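Local coordinates for protein NtrC family transcriptional regulator (Clostridium acetobutylicum ATCC 824, PDB 2Q5C) that probably regulates transcription as an ATP-binding, sequence-specific DNA-binding protein, of which this chain is the N-terminal, PrpR_N-type part, at residues S4-L17 with F29-A41. Numbering follows the deposited sequence.
With SO4 (sulfate ion), chain F; SO4 (sulfate ion), chain D.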
ATOM      1  N   SER A   4      -0.694  27.689   6.734  1.00 25.83           N
ATOM      2  CA  SER A   4      -1.359  26.596   6.016  1.00 25.86           C
ATOM      3  C   SER A   4      -0.604  25.289   6.205  1.00 24.26           C
ATOM      4  O   SER A   4       0.624  25.252   6.125  1.00 25.65           O
ATOM      5  CB  SER A   4      -1.348  26.885   4.524  1.00 26.24           C
ATOM      6  OG  SER A   4      -1.949  28.107   4.205  1.00 31.62           O
ATOM      7  N   LEU A   5      -1.348  24.223   6.459  1.00 22.82           N
ATOM      8  CA  LEU A   5      -0.729  22.897   6.491  1.00 23.15           C
ATOM      9  C   LEU A   5      -0.772  22.256   5.121  1.00 21.92           C
ATOM     10  O   LEU A   5      -1.734  22.414   4.385  1.00 21.88           O
ATOM     11  CB  LEU A   5      -1.430  22.006   7.509  1.00 24.35           C
ATOM     12  CG  LEU A   5      -1.409  22.527   8.959  1.00 28.39           C
ATOM     13  CD1 LEU A   5      -2.188  21.609   9.908  1.00 31.38           C
ATOM     14  CD2 LEU A   5       0.018  22.741   9.435  1.00 30.64           C
ATOM     15  N   LYS A   6       0.284  21.514   4.825  1.00 20.62           N
ATOM     16  CA  LYS A   6       0.424  20.832   3.532  1.00 20.17           C
ATOM     17  C   LYS A   6       0.762  19.380   3.773  1.00 18.93           C
ATOM     18  O   LYS A   6       1.716  19.070   4.501  1.00 18.51           O
ATOM     19  CB  LYS A   6       1.532  21.472   2.719  1.00 20.95           C
ATOM     20  CG  LYS A   6       1.303  22.973   2.439  1.00 23.43           C
ATOM     21  CD  LYS A   6       2.433  23.582   1.620  1.00 22.52           C
ATOM     22  CE  LYS A   6       2.556  22.981   0.233  1.00 23.12           C
ATOM     23  NZ  LYS A   6       3.665  23.661  -0.517  1.00 23.53           N
ATOM     24  N   ILE A   7      -0.043  18.479   3.216  1.00 18.41           N
ATOM     25  CA  ILE A   7       0.192  17.045   3.377  1.00 17.68           C
ATOM     26  C   ILE A   7       0.183  16.386   2.026  1.00 16.02           C
ATOM     27  O   ILE A   7      -0.765  16.577   1.230  1.00 16.78           O
ATOM     28  CB  ILE A   7      -0.853  16.374   4.296  1.00 17.92           C
ATOM     29  CG1 ILE A   7      -0.973  17.117   5.627  1.00 20.51           C
ATOM     30  CG2 ILE A   7      -0.521  14.875   4.511  1.00 19.30           C
ATOM     31  CD1 ILE A   7      -2.027  16.520   6.546  1.00 19.97           C
ATOM     32  N   ALA A   8       1.220  15.600   1.770  1.00 16.11           N
ATOM     33  CA  ALA A   8       1.326  14.817   0.536  1.00 15.82           C
ATOM     34  C   ALA A   8       0.888  13.391   0.739  1.00 17.20           C
ATOM     35  O   ALA A   8       1.309  12.746   1.685  1.00 20.15           O
ATOM     36  CB  ALA A   8       2.732  14.813  -0.006  1.00 16.34           C
ATOM     37  N   LEU A   9       0.064  12.884  -0.173  1.00 15.26           N
ATOM     38  CA  LEU A   9      -0.252  11.455  -0.259  1.00 15.34           C
ATOM     39  C   LEU A   9       0.461  10.903  -1.456  1.00 16.16           C
ATOM     40  O   LEU A   9       0.297  11.425  -2.559  1.00 15.92           O
ATOM     41  CB  LEU A   9      -1.778  11.238  -0.392  1.00 14.34           C
ATOM     42  CG  LEU A   9      -2.144   9.778  -0.714  1.00 15.31           C
ATOM     43  CD1 LEU A   9      -1.883   8.887   0.480  1.00 18.10           C
ATOM     44  CD2 LEU A   9      -3.631   9.719  -1.049  1.00 16.70           C
ATOM     45  N   ILE A  10       1.261   9.847  -1.266  1.00 16.21           N
ATOM     46  CA  ILE A  10       2.000   9.219  -2.363  1.00 17.72           C
ATOM     47  C   ILE A  10       1.498   7.781  -2.424  1.00 18.36           C
ATOM     48  O   ILE A  10       1.629   7.027  -1.449  1.00 18.67           O
ATOM     49  CB  ILE A  10       3.530   9.268  -2.150  1.00 16.91           C
ATOM     50  CG1 ILE A  10       3.954  10.728  -1.945  1.00 17.58           C
ATOM     51  CG2 ILE A  10       4.226   8.612  -3.363  1.00 20.25           C
ATOM     52  CD1 ILE A  10       5.466  10.928  -1.655  1.00 18.90           C
ATOM     53  N   SER A  11       0.851   7.429  -3.532  1.00 18.64           N
ATOM     54  CA  SER A  11       0.126   6.164  -3.610  1.00 19.98           C
ATOM     55  C   SER A  11      -0.032   5.841  -5.083  1.00 20.97           C
ATOM     56  O   SER A  11       0.093   6.718  -5.917  1.00 21.91           O
ATOM     57  CB  SER A  11      -1.256   6.388  -2.978  1.00 21.19           C
ATOM     58  OG  SER A  11      -2.104   5.248  -3.116  1.00 22.88           O
ATOM     59  N   GLN A  12      -0.332   4.590  -5.391  1.00 21.56           N
ATOM     60  CA  GLN A  12      -0.742   4.230  -6.753  1.00 22.35           C
ATOM     61  C   GLN A  12      -2.237   3.923  -6.809  1.00 23.32           C
ATOM     62  O   GLN A  12      -2.740   3.524  -7.869  1.00 24.58           O
ATOM     63  CB  GLN A  12       0.052   3.030  -7.254  1.00 22.29           C
ATOM     64  CG  GLN A  12       1.528   3.284  -7.376  1.00 23.03           C
ATOM     65  CD  GLN A  12       2.230   2.093  -7.938  1.00 24.76           C
ATOM     66  OE1 GLN A  12       2.390   1.062  -7.262  1.00 27.87           O
ATOM     67  NE2 GLN A  12       2.625   2.203  -9.185  1.00 27.88           N
ATOM     68  N   ASN A  13      -2.945   4.124  -5.701  1.00 23.00           N
ATOM     69  CA  ASN A  13      -4.355   3.760  -5.596  1.00 24.49           C
ATOM     70  C   ASN A  13      -5.195   4.960  -6.032  1.00 24.62           C
ATOM     71  O   ASN A  13      -5.261   5.969  -5.321  1.00 23.22           O
ATOM     72  CB  ASN A  13      -4.659   3.364  -4.152  1.00 25.03           C
ATOM     73  CG  ASN A  13      -5.953   2.639  -4.010  1.00 27.24           C
ATOM     74  OD1 ASN A  13      -7.010   3.256  -3.990  1.00 29.17           O
ATOM     75  ND2 ASN A  13      -5.885   1.296  -3.920  1.00 31.66           N
ATOM     76  N   GLU A  14      -5.828   4.854  -7.196  1.00 26.39           N
ATOM     77  CA  GLU A  14      -6.599   5.965  -7.753  1.00 27.77           C
ATOM     78  C   GLU A  14      -7.735   6.407  -6.846  1.00 27.06           C
ATOM     79  O   GLU A  14      -8.037   7.603  -6.762  1.00 27.07           O
ATOM     80  CB  GLU A  14      -7.122   5.633  -9.156  1.00 29.36           C
ATOM     81  CG  GLU A  14      -6.009   5.384 -10.180  1.00 33.56           C
ATOM     82  CD  GLU A  14      -5.054   6.575 -10.376  1.00 39.16           C
ATOM     83  OE1 GLU A  14      -5.524   7.738 -10.424  1.00 43.64           O
ATOM     84  OE2 GLU A  14      -3.822   6.354 -10.495  1.00 43.37           O
ATOM     85  N   ASN A  15      -8.361   5.463  -6.148  1.00 28.08           N
ATOM     86  CA  ASN A  15      -9.486   5.827  -5.285  1.00 27.93           C
ATOM     87  C   ASN A  15      -9.026   6.698  -4.125  1.00 26.43           C
ATOM     88  O   ASN A  15      -9.663   7.713  -3.802  1.00 26.41           O
ATOM     89  CB  ASN A  15     -10.202   4.583  -4.770  1.00 29.17           C
ATOM     90  CG  ASN A  15     -11.114   3.973  -5.817  1.00 32.04           C
ATOM     91  OD1 ASN A  15     -11.321   4.540  -6.904  1.00 35.66           O
ATOM     92  ND2 ASN A  15     -11.673   2.810  -5.498  1.00 35.32           N
ATOM     93  N   LEU A  16      -7.897   6.325  -3.524  1.00 24.49           N
ATOM     94  CA  LEU A  16      -7.305   7.129  -2.454  1.00 22.78           C
ATOM     95  C   LEU A  16      -6.871   8.466  -2.959  1.00 20.04           C
ATOM     96  O   LEU A  16      -7.106   9.469  -2.297  1.00 19.77           O
ATOM     97  CB  LEU A  16      -6.107   6.448  -1.780  1.00 23.08           C
ATOM     98  CG  LEU A  16      -6.303   5.192  -0.931  1.00 24.04           C
ATOM     99  CD1 LEU A  16      -4.973   4.756  -0.341  1.00 26.52           C
ATOM    100  CD2 LEU A  16      -7.309   5.474   0.163  1.00 25.75           C
ATOM    101  N   LEU A  17      -6.233   8.485  -4.133  1.00 19.75           N
ATOM    102  CA  LEU A  17      -5.736   9.743  -4.676  1.00 20.41           C
ATOM    103  C   LEU A  17      -6.867  10.705  -4.976  1.00 20.62           C
ATOM    104  O   LEU A  17      -6.726  11.895  -4.749  1.00 21.81           O
ATOM    105  CB  LEU A  17      -4.869   9.526  -5.928  1.00 20.66           C
ATOM    106  CG  LEU A  17      -3.554   8.749  -5.670  1.00 20.49           C
ATOM    107  CD1 LEU A  17      -2.948   8.197  -6.966  1.00 24.06           C
ATOM    108  CD2 LEU A  17      -2.533   9.627  -4.929  1.00 24.14           C
ATOM    109  N   PHE A  29      -6.490  21.436   5.009  1.00 23.80           N
ATOM    110  CA  PHE A  29      -5.063  21.424   4.665  1.00 22.66           C
ATOM    111  C   PHE A  29      -4.950  21.395   3.146  1.00 21.70           C
ATOM    112  O   PHE A  29      -5.921  21.070   2.457  1.00 21.23           O
ATOM    113  CB  PHE A  29      -4.281  20.262   5.316  1.00 22.36           C
ATOM    114  CG  PHE A  29      -4.703  18.896   4.845  1.00 21.46           C
ATOM    115  CD1 PHE A  29      -4.135  18.350   3.699  1.00 20.58           C
ATOM    116  CD2 PHE A  29      -5.663  18.165   5.547  1.00 21.09           C
ATOM    117  CE1 PHE A  29      -4.510  17.071   3.256  1.00 19.33           C
ATOM    118  CE2 PHE A  29      -6.054  16.886   5.112  1.00 21.91           C
ATOM    119  CZ  PHE A  29      -5.482  16.343   3.972  1.00 20.56           C
ATOM    120  N   ILE A  30      -3.786  21.763   2.626  1.00 20.06           N
ATOM    121  CA  ILE A  30      -3.525  21.764   1.196  1.00 20.10           C
ATOM    122  C   ILE A  30      -3.075  20.366   0.837  1.00 19.30           C
ATOM    123  O   ILE A  30      -2.078  19.899   1.375  1.00 19.04           O
ATOM    124  CB  ILE A  30      -2.416  22.786   0.819  1.00 20.17           C
ATOM    125  CG1 ILE A  30      -2.806  24.203   1.279  1.00 22.05           C
ATOM    126  CG2 ILE A  30      -2.137  22.720  -0.674  1.00 20.23           C
ATOM    127  CD1 ILE A  30      -1.641  25.158   1.330  1.00 22.05           C
ATOM    128  N   PRO A  31      -3.766  19.694  -0.096  1.00 18.15           N
ATOM    129  CA  PRO A  31      -3.343  18.364  -0.517  1.00 18.21           C
ATOM    130  C   PRO A  31      -2.335  18.400  -1.639  1.00 18.53           C
ATOM    131  O   PRO A  31      -2.420  19.231  -2.558  1.00 18.99           O
ATOM    132  CB  PRO A  31      -4.634  17.753  -1.054  1.00 19.13           C
ATOM    133  CG  PRO A  31      -5.381  18.950  -1.659  1.00 19.50           C
ATOM    134  CD  PRO A  31      -4.998  20.131  -0.807  1.00 19.13           C
ATOM    135  N   ILE A  32      -1.407  17.457  -1.598  1.00 17.52           N
ATOM    136  CA  ILE A  32      -0.503  17.171  -2.697  1.00 17.78           C
ATOM    137  C   ILE A  32      -0.682  15.689  -2.954  1.00 18.05           C
ATOM    138  O   ILE A  32      -0.678  14.909  -2.000  1.00 17.85           O
ATOM    139  CB  ILE A  32       0.975  17.485  -2.342  1.00 18.77           C
ATOM    140  CG1 ILE A  32       1.158  18.995  -2.097  1.00 20.29           C
ATOM    141  CG2 ILE A  32       1.884  17.045  -3.475  1.00 20.27           C
ATOM    142  CD1 ILE A  32       0.890  19.483  -0.661  1.00 24.52           C
ATOM    143  N   THR A  33      -0.889  15.274  -4.190  1.00 17.50           N
ATOM    144  CA  THR A  33      -0.956  13.841  -4.519  1.00 18.88           C
ATOM    145  C   THR A  33       0.087  13.508  -5.566  1.00 18.65           C
ATOM    146  O   THR A  33       0.327  14.307  -6.487  1.00 19.91           O
ATOM    147  CB  THR A  33      -2.340  13.403  -5.012  1.00 20.06           C
ATOM    148  OG1 THR A  33      -2.683  14.176  -6.165  1.00 23.23           O
ATOM    149  CG2 THR A  33      -3.400  13.600  -3.943  1.00 20.07           C
ATOM    150  N   LYS A  34       0.733  12.356  -5.409  1.00 18.02           N
ATOM    151  CA  LYS A  34       1.736  11.892  -6.367  1.00 18.58           C
ATOM    152  C   LYS A  34       1.563  10.400  -6.538  1.00 19.31           C
ATOM    153  O   LYS A  34       1.320   9.662  -5.575  1.00 18.94           O
ATOM    154  CB  LYS A  34       3.174  12.180  -5.889  1.00 20.26           C
ATOM    155  CG  LYS A  34       3.457  13.666  -5.609  1.00 21.89           C
ATOM    156  CD  LYS A  34       3.574  14.494  -6.912  1.00 25.12           C
ATOM    157  CE  LYS A  34       3.855  15.959  -6.599  1.00 28.26           C
ATOM    158  NZ  LYS A  34       3.669  16.884  -7.783  1.00 31.95           N
ATOM    159  N   THR A  35       1.694   9.936  -7.776  1.00 20.04           N
ATOM    160  CA  THR A  35       1.482   8.544  -8.086  1.00 20.90           C
ATOM    161  C   THR A  35       2.827   7.858  -8.169  1.00 20.09           C
ATOM    162  O   THR A  35       3.595   8.083  -9.129  1.00 21.31           O
ATOM    163  CB  THR A  35       0.709   8.413  -9.428  1.00 20.52           C
ATOM    164  OG1 THR A  35      -0.546   9.087  -9.290  1.00 25.26           O
ATOM    165  CG2 THR A  35       0.464   6.946  -9.789  1.00 23.30           C
ATOM    166  N   ALA A  36       3.132   7.052  -7.157  1.00 20.07           N
ATOM    167  CA  ALA A  36       4.441   6.392  -7.102  1.00 19.07           C
ATOM    168  C   ALA A  36       4.464   5.337  -6.022  1.00 18.59           C
ATOM    169  O   ALA A  36       3.618   5.342  -5.137  1.00 18.95           O
ATOM    170  CB  ALA A  36       5.537   7.439  -6.812  1.00 19.41           C
ATOM    171  N   SER A  37       5.481   4.460  -6.075  1.00 18.46           N
ATOM    172  CA  SER A  37       5.717   3.499  -4.995  1.00 18.38           C
ATOM    173  C   SER A  37       7.218   3.287  -4.759  1.00 18.08           C
ATOM    174  O   SER A  37       8.060   3.637  -5.616  1.00 19.11           O
ATOM    175  CB  SER A  37       5.076   2.131  -5.320  1.00 19.49           C
ATOM    176  OG  SER A  37       5.784   1.513  -6.392  1.00 22.32           O
ATOM    177  N   LEU A  38       7.517   2.696  -3.613  1.00 18.65           N
ATOM    178  CA  LEU A  38       8.849   2.159  -3.317  1.00 19.54           C
ATOM    179  C   LEU A  38       9.980   3.170  -3.540  1.00 19.76           C
ATOM    180  O   LEU A  38       9.873   4.317  -3.072  1.00 19.82           O
ATOM    181  CB  LEU A  38       9.062   0.847  -4.060  1.00 20.21           C
ATOM    182  CG  LEU A  38       7.976  -0.212  -3.785  1.00 20.67           C
ATOM    183  CD1 LEU A  38       8.286  -1.491  -4.566  1.00 23.25           C
ATOM    184  CD2 LEU A  38       7.785  -0.521  -2.321  1.00 23.32           C
ATOM    185  N   THR A  39      11.064   2.786  -4.215  1.00 19.56           N
ATOM    186  CA  THR A  39      12.206   3.724  -4.345  1.00 20.95           C
ATOM    187  C   THR A  39      11.821   5.014  -5.062  1.00 20.61           C
ATOM    188  O   THR A  39      12.187   6.119  -4.630  1.00 20.36           O
ATOM    189  CB  THR A  39      13.417   3.040  -5.010  1.00 21.25           C
ATOM    190  OG1 THR A  39      13.812   1.943  -4.188  1.00 23.67           O
ATOM    191  CG2 THR A  39      14.587   4.024  -5.171  1.00 23.74           C
ATOM    192  N   ARG A  40      11.054   4.919  -6.142  1.00 19.67           N
ATOM    193  CA  ARG A  40      10.642   6.128  -6.854  1.00 19.63           C
ATOM    194  C   ARG A  40       9.811   7.055  -5.950  1.00 19.25           C
ATOM    195  O   ARG A  40       9.993   8.282  -5.990  1.00 19.40           O
ATOM    196  CB  ARG A  40       9.851   5.732  -8.095  1.00 20.91           C
ATOM    197  CG  ARG A  40       9.340   6.897  -8.851  1.00 25.66           C
ATOM    198  CD  ARG A  40       8.983   6.521 -10.267  1.00 28.07           C
ATOM    199  NE  ARG A  40       8.399   7.679 -10.942  1.00 31.43           N
ATOM    200  CZ  ARG A  40       7.113   8.004 -10.876  1.00 32.86           C
ATOM    201  NH1 ARG A  40       6.271   7.250 -10.175  1.00 30.05           N
ATOM    202  NH2 ARG A  40       6.667   9.083 -11.508  1.00 32.38           N
ATOM    203  N   ALA A  41       8.921   6.479  -5.128  1.00 18.14           N
ATOM    204  CA  ALA A  41       8.176   7.264  -4.140  1.00 18.71           C
ATOM    205  C   ALA A  41       9.081   7.951  -3.148  1.00 18.04           C
ATOM    206  O   ALA A  41       8.821   9.099  -2.796  1.00 18.14           O
ATOM    207  CB  ALA A  41       7.143   6.394  -3.412  1.00 18.62           C
TER
HETATM  208  S   SO4 F 606       1.381  12.433 -10.502  0.75 46.58           S
HETATM  209  O1  SO4 F 606       2.522  11.873  -9.776  0.75 42.31           O
HETATM  210  O2  SO4 F 606       1.432  11.992 -11.897  0.75 46.62           O
HETATM  211  O3  SO4 F 606       0.122  11.964  -9.931  0.75 46.16           O
HETATM  212  O4  SO4 F 606       1.457  13.895 -10.442  0.75 46.65           O
HETATM  213  S   SO4 D 602       6.289  19.586  -7.152  0.60 33.63           S
HETATM  214  O1  SO4 D 602       6.917  18.346  -7.620  0.60 33.97           O
HETATM  215  O2  SO4 D 602       6.364  20.551  -8.249  0.60 34.36           O
HETATM  216  O3  SO4 D 602       4.914  19.322  -6.788  0.60 32.48           O
HETATM  217  O4  SO4 D 602       7.011  20.096  -5.980  0.60 34.69           O
HETATM  218  O   HOH W   1      -2.660   8.668 -10.729  1.00 41.41           O
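Ile7 lays its CD1 methyl over the centre of the Phe29 ring, 3.9 Å from the centroid and only 8° off the ring normal, where a beta-alpha-beta crossover begins. Strands 6-11 and 30-35, joined by helix 14-27, run parallel as the central and edge strands of a 2-1-3-4 sheet, the pattern of a Rossmann-like half of this two-lobed N-terminal part of the regulator. Six backbone hydrogen bonds, from Ile30 N to Leu5 O through Ser11 N to Lys34 O, tie them together, and side chains alternate between two faces.

On the face of Ile7, Leu9 and Thr33, helix 14-27 closes over the sheet. With CG between its backbone N and carbonyl carbon (chi1 65°), the Phe29 side chain extends forward alongside strand 6-11; it meets that of Ile7 at about a right angle and also touches Phe20 and Ala24 of the helix. Farther along, Leu17 straddles two threonines: CD2 presses on Thr33 CB at 3.8 Å, while CD1 comes to Thr35 OG1.

The other face carries Lys6, Ala8 and Ile10. The short Ala8 side chain lets Ile32 come close, CB to CB 4.0 Å, and Ile32 CD1 reaches back to Lys6 CB. Beyond it, the CG2 branch of Ile10 rests against two neighbouring methyls, Ala36 CB at 3.9 Å and Ala41 CB at 3.7 Å, so that Ala41, in helix 38-48, packs against the sheet.

At the carboxyl edge, Gln12 OE1 lies beside Ser37, and both side chains hydrogen-bond Thr151 of the other lobe. A water spans Glu14 OE2 and Thr35 OG1, and Thr35 N gives a nearly straight hydrogen bond (174°) to O1 of the chain F sulfate, probably a crystallisation ion, 2.9 Å away.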